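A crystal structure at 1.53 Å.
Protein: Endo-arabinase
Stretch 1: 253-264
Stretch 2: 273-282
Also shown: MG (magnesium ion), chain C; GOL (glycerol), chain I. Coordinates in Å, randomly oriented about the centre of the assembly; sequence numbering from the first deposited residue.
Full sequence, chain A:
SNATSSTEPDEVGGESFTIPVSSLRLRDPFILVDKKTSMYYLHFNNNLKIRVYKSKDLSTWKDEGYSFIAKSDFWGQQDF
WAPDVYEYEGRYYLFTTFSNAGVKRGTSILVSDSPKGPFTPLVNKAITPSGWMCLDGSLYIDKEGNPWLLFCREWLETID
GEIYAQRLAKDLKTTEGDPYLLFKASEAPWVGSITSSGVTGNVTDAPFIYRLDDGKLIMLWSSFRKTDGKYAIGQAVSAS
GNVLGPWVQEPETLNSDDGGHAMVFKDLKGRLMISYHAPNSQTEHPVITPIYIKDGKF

Stretch 1 (253-264) TLNSDDGGHAMV
Stretch 2, residues 273-282: MISYHAPNSQ

Where a loop leads into an antiparallel strand pair, carboxylates often secure the entrance while backbone hydrogen bonds set the register, and this endo-arabinase illustrates the division well. Asp257 (chi1 p) accepts a hydrogen bond on OD2 from Tyr276 OH at 2.6 Å, meeting the phenol ring at its edge. Asp257 OD1 accepts a hydrogen bond from Asn255 ND2 at 2.8 Å, and Asn255 ND2 also donates to Gly259 O (2.9 Å), so the loop is braced from within. Asp258, left-handed at phi/psi 63/31 and with chi1 t, receives Asn280 N on OD2 at 2.9 Å; a water 2.8 Å from both that OD2 and Ser281 OG extends the link. Asn280 follows Pro279, whose preceding peptide is cis, and its OD1 accepts from His277 NE2 at 2.9 Å.

Strands 260-264 and 273-278 then run antiparallel, their axes at 161° and 4.7 Å apart at closest. Gly260 N to His277 O (2.9 Å) and His277 N to Gly260 O (3.1 Å) form one hydrogen-bonded pair; Met263 N to Ser275 O (3.0 Å) and Ser275 N to Met263 O (2.9 Å) form the next. Between them the register shifts by one, a beta bulge containing His261 at phi/psi 55/71, chi1 t, whose NE2 binds magnesium at 2.2 Å.

Gly259 suits its tight position: an ideal CB would lie 2.6 Å from Tyr276 CE1 and 2.7 Å from His277 O. The two stretches together bury 714 Å² against each other, both sides summed, and the apolar contacts below are part of it. Ala262 CB lies 3.7 Å from Tyr276 CB (chi1 p) and 3.8 Å from Ile274 CD1, its small methyl fitting both neighbours. Ile274, extended at t,t, also meets Leu254 CD2 through CD1 at 4.1 Å, and shares its sheet face with Val264 (m). On the other face, selenomethionine Met263 (p,p,p) brings SE within 4.0 Å of Ser275 CB.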

# COMPACT_ATOMS: atom_id res chain seq x y z
N THR A 253 -18.44 3.02 1.51
CA THR A 253 -17.12 2.72 2.05
C THR A 253 -17.21 1.55 3.03
O THR A 253 -18.28 1.25 3.55
CB THR A 253 -16.47 3.94 2.74
OG1 THR A 253 -17.26 4.34 3.87
CG2 THR A 253 -16.37 5.11 1.78
N LEU A 254 -16.08 0.89 3.27
CA LEU A 254 -16.05 -0.21 4.22
C LEU A 254 -16.21 0.28 5.65
O LEU A 254 -16.68 -0.46 6.52
CB LEU A 254 -14.73 -0.98 4.12
CG LEU A 254 -14.59 -2.12 3.12
CD1 LEU A 254 -14.81 -1.66 1.71
CD2 LEU A 254 -13.23 -2.76 3.27
N ASN A 255 -15.80 1.52 5.89
CA ASN A 255 -15.62 2.01 7.26
C ASN A 255 -16.07 3.46 7.44
O ASN A 255 -16.17 4.21 6.47
CB ASN A 255 -14.14 1.89 7.64
CG ASN A 255 -13.23 2.70 6.74
OD1 ASN A 255 -13.46 2.81 5.52
ND2 ASN A 255 -12.20 3.29 7.32
N SER A 256 -16.34 3.83 8.69
CA SER A 256 -16.74 5.19 9.04
C SER A 256 -15.91 5.73 10.18
O SER A 256 -16.32 6.66 10.88
CB SER A 256 -18.22 5.22 9.42
OG SER A 256 -19.03 4.98 8.29
N ASP A 257 -14.72 5.15 10.38
CA ASP A 257 -13.86 5.54 11.49
C ASP A 257 -12.71 6.48 11.10
O ASP A 257 -11.75 6.61 11.86
CB ASP A 257 -13.32 4.30 12.21
CG ASP A 257 -12.58 3.36 11.29
OD1 ASP A 257 -12.37 3.71 10.11
OD2 ASP A 257 -12.18 2.27 11.77
N ASP A 258 -12.82 7.13 9.94
CA ASP A 258 -11.80 8.07 9.46
C ASP A 258 -10.48 7.34 9.24
O ASP A 258 -9.41 7.92 9.38
CB ASP A 258 -11.64 9.25 10.45
CG ASP A 258 -10.81 10.39 9.89
OD1 ASP A 258 -11.00 10.73 8.71
OD2 ASP A 258 -9.98 10.96 10.64
N GLY A 259 -10.57 6.07 8.88
CA GLY A 259 -9.39 5.26 8.66
C GLY A 259 -9.15 4.91 7.20
O GLY A 259 -10.07 4.94 6.38
N GLY A 260 -7.92 4.55 6.86
CA GLY A 260 -7.65 4.15 5.49
C GLY A 260 -6.25 3.61 5.27
O GLY A 260 -5.52 3.31 6.22
N HIS A 261 -5.88 3.53 3.99
CA HIS A 261 -4.67 2.85 3.53
C HIS A 261 -4.62 1.41 4.03
O HIS A 261 -3.82 1.04 4.91
CB HIS A 261 -3.38 3.61 3.87
CG HIS A 261 -2.20 3.16 3.06
ND1 HIS A 261 -1.57 3.98 2.15
CD2 HIS A 261 -1.57 1.97 3.00
CE1 HIS A 261 -0.59 3.30 1.57
NE2 HIS A 261 -0.57 2.08 2.07
N ALA A 262 -5.50 0.60 3.45
CA ALA A 262 -5.73 -0.77 3.90
C ALA A 262 -5.08 -1.78 2.98
O ALA A 262 -4.91 -1.55 1.78
CB ALA A 262 -7.22 -1.05 3.99
N MSE A 263 -4.73 -2.92 3.56
CA MSE A 263 -4.40 -4.11 2.79
C MSE A 263 -5.02 -5.31 3.51
O MSE A 263 -5.45 -5.20 4.67
CB MSE A 263 -2.87 -4.26 2.60
CG MSE A 263 -2.07 -4.17 3.90
SE MSE A 263 -2.00 -5.83 4.94
CE MSE A 263 -0.95 -6.88 3.68
N VAL A 264 -5.13 -6.43 2.81
CA VAL A 264 -5.65 -7.64 3.41
C VAL A 264 -4.62 -8.76 3.32
O VAL A 264 -3.76 -8.78 2.42
CB VAL A 264 -6.99 -8.10 2.78
CG1 VAL A 264 -8.08 -7.05 3.02
CG2 VAL A 264 -6.82 -8.36 1.30
N MSE A 273 -7.67 -11.12 7.13
CA MSE A 273 -7.62 -9.94 7.99
C MSE A 273 -7.44 -8.69 7.15
O MSE A 273 -6.86 -8.74 6.07
CB MSE A 273 -6.42 -10.01 8.95
CG MSE A 273 -6.26 -11.32 9.68
SE MSE A 273 -7.56 -11.51 11.10
CE MSE A 273 -6.93 -10.09 12.24
N ILE A 274 -7.90 -7.55 7.67
CA ILE A 274 -7.59 -6.25 7.08
C ILE A 274 -6.72 -5.47 8.06
O ILE A 274 -6.87 -5.59 9.27
CB ILE A 274 -8.87 -5.47 6.70
CG1 ILE A 274 -8.53 -4.19 5.91
CG2 ILE A 274 -9.70 -5.14 7.93
CD1 ILE A 274 -9.75 -3.55 5.23
N SER A 275 -5.78 -4.70 7.51
CA SER A 275 -4.94 -3.80 8.30
C SER A 275 -4.99 -2.40 7.69
O SER A 275 -4.76 -2.23 6.48
CB SER A 275 -3.50 -4.32 8.30
OG SER A 275 -2.61 -3.41 8.94
N TYR A 276 -5.27 -1.40 8.52
CA TYR A 276 -5.32 -0.01 8.08
C TYR A 276 -5.09 0.89 9.28
O TYR A 276 -5.03 0.40 10.39
CB TYR A 276 -6.66 0.32 7.41
CG TYR A 276 -7.90 0.26 8.28
CD1 TYR A 276 -8.45 1.41 8.83
CD2 TYR A 276 -8.55 -0.95 8.50
CE1 TYR A 276 -9.62 1.36 9.59
CE2 TYR A 276 -9.71 -1.01 9.26
CZ TYR A 276 -10.23 0.14 9.81
OH TYR A 276 -11.39 0.07 10.56
N HIS A 277 -4.96 2.20 9.07
CA HIS A 277 -4.83 3.07 10.24
C HIS A 277 -6.10 3.88 10.45
O HIS A 277 -6.81 4.18 9.50
CB HIS A 277 -3.61 4.00 10.14
CG HIS A 277 -3.78 5.13 9.16
ND1 HIS A 277 -3.21 5.12 7.92
CD2 HIS A 277 -4.49 6.28 9.24
CE1 HIS A 277 -3.53 6.22 7.27
NE2 HIS A 277 -4.32 6.94 8.06
N ALA A 278 -6.37 4.23 11.70
CA ALA A 278 -7.47 5.13 12.04
C ALA A 278 -7.13 5.81 13.35
O ALA A 278 -6.36 5.28 14.14
CB ALA A 278 -8.77 4.35 12.17
N PRO A 279 -7.66 7.03 13.57
CA PRO A 279 -8.29 7.91 12.60
C PRO A 279 -7.17 8.46 11.72
O PRO A 279 -6.05 7.91 11.74
CB PRO A 279 -8.88 9.02 13.47
CG PRO A 279 -7.95 9.09 14.63
CD PRO A 279 -7.51 7.67 14.88
N ASN A 280 -7.43 9.52 10.97
CA ASN A 280 -6.47 9.94 9.95
C ASN A 280 -5.58 11.11 10.38
O ASN A 280 -4.81 11.64 9.58
CB ASN A 280 -7.19 10.26 8.63
CG ASN A 280 -6.23 10.36 7.46
OD1 ASN A 280 -5.32 9.53 7.31
ND2 ASN A 280 -6.40 11.40 6.64
N SER A 281 -5.67 11.50 11.64
CA SER A 281 -4.82 12.57 12.16
C SER A 281 -4.64 12.42 13.66
O SER A 281 -5.46 11.78 14.33
CB SER A 281 -5.42 13.94 11.84
OG SER A 281 -6.71 14.08 12.41
N GLN A 282 -3.56 13.02 14.17
CA GLN A 282 -3.28 13.13 15.60
C GLN A 282 -2.91 11.83 16.29
O GLN A 282 -1.89 11.75 16.96
CB GLN A 282 -4.42 13.83 16.36
CG GLN A 282 -4.67 15.25 15.91
MG MG C . 0.86 0.47 1.60
C1 GOL I . -13.43 -4.26 9.48
C2 GOL I . -13.93 -3.50 8.26
O2 GOL I . -13.57 -4.19 7.09
C3 GOL I . -13.30 -2.11 8.22
O3 GOL I . -13.84 -1.33 9.26
O HOH W 1 -8.54 13.31 10.45
O HOH W 2 -0.53 -0.92 2.40
O HOH W 3 1.82 0.87 3.43
O HOH W 4 0.12 -0.20 -0.25
O HOH W 5 2.02 1.83 0.45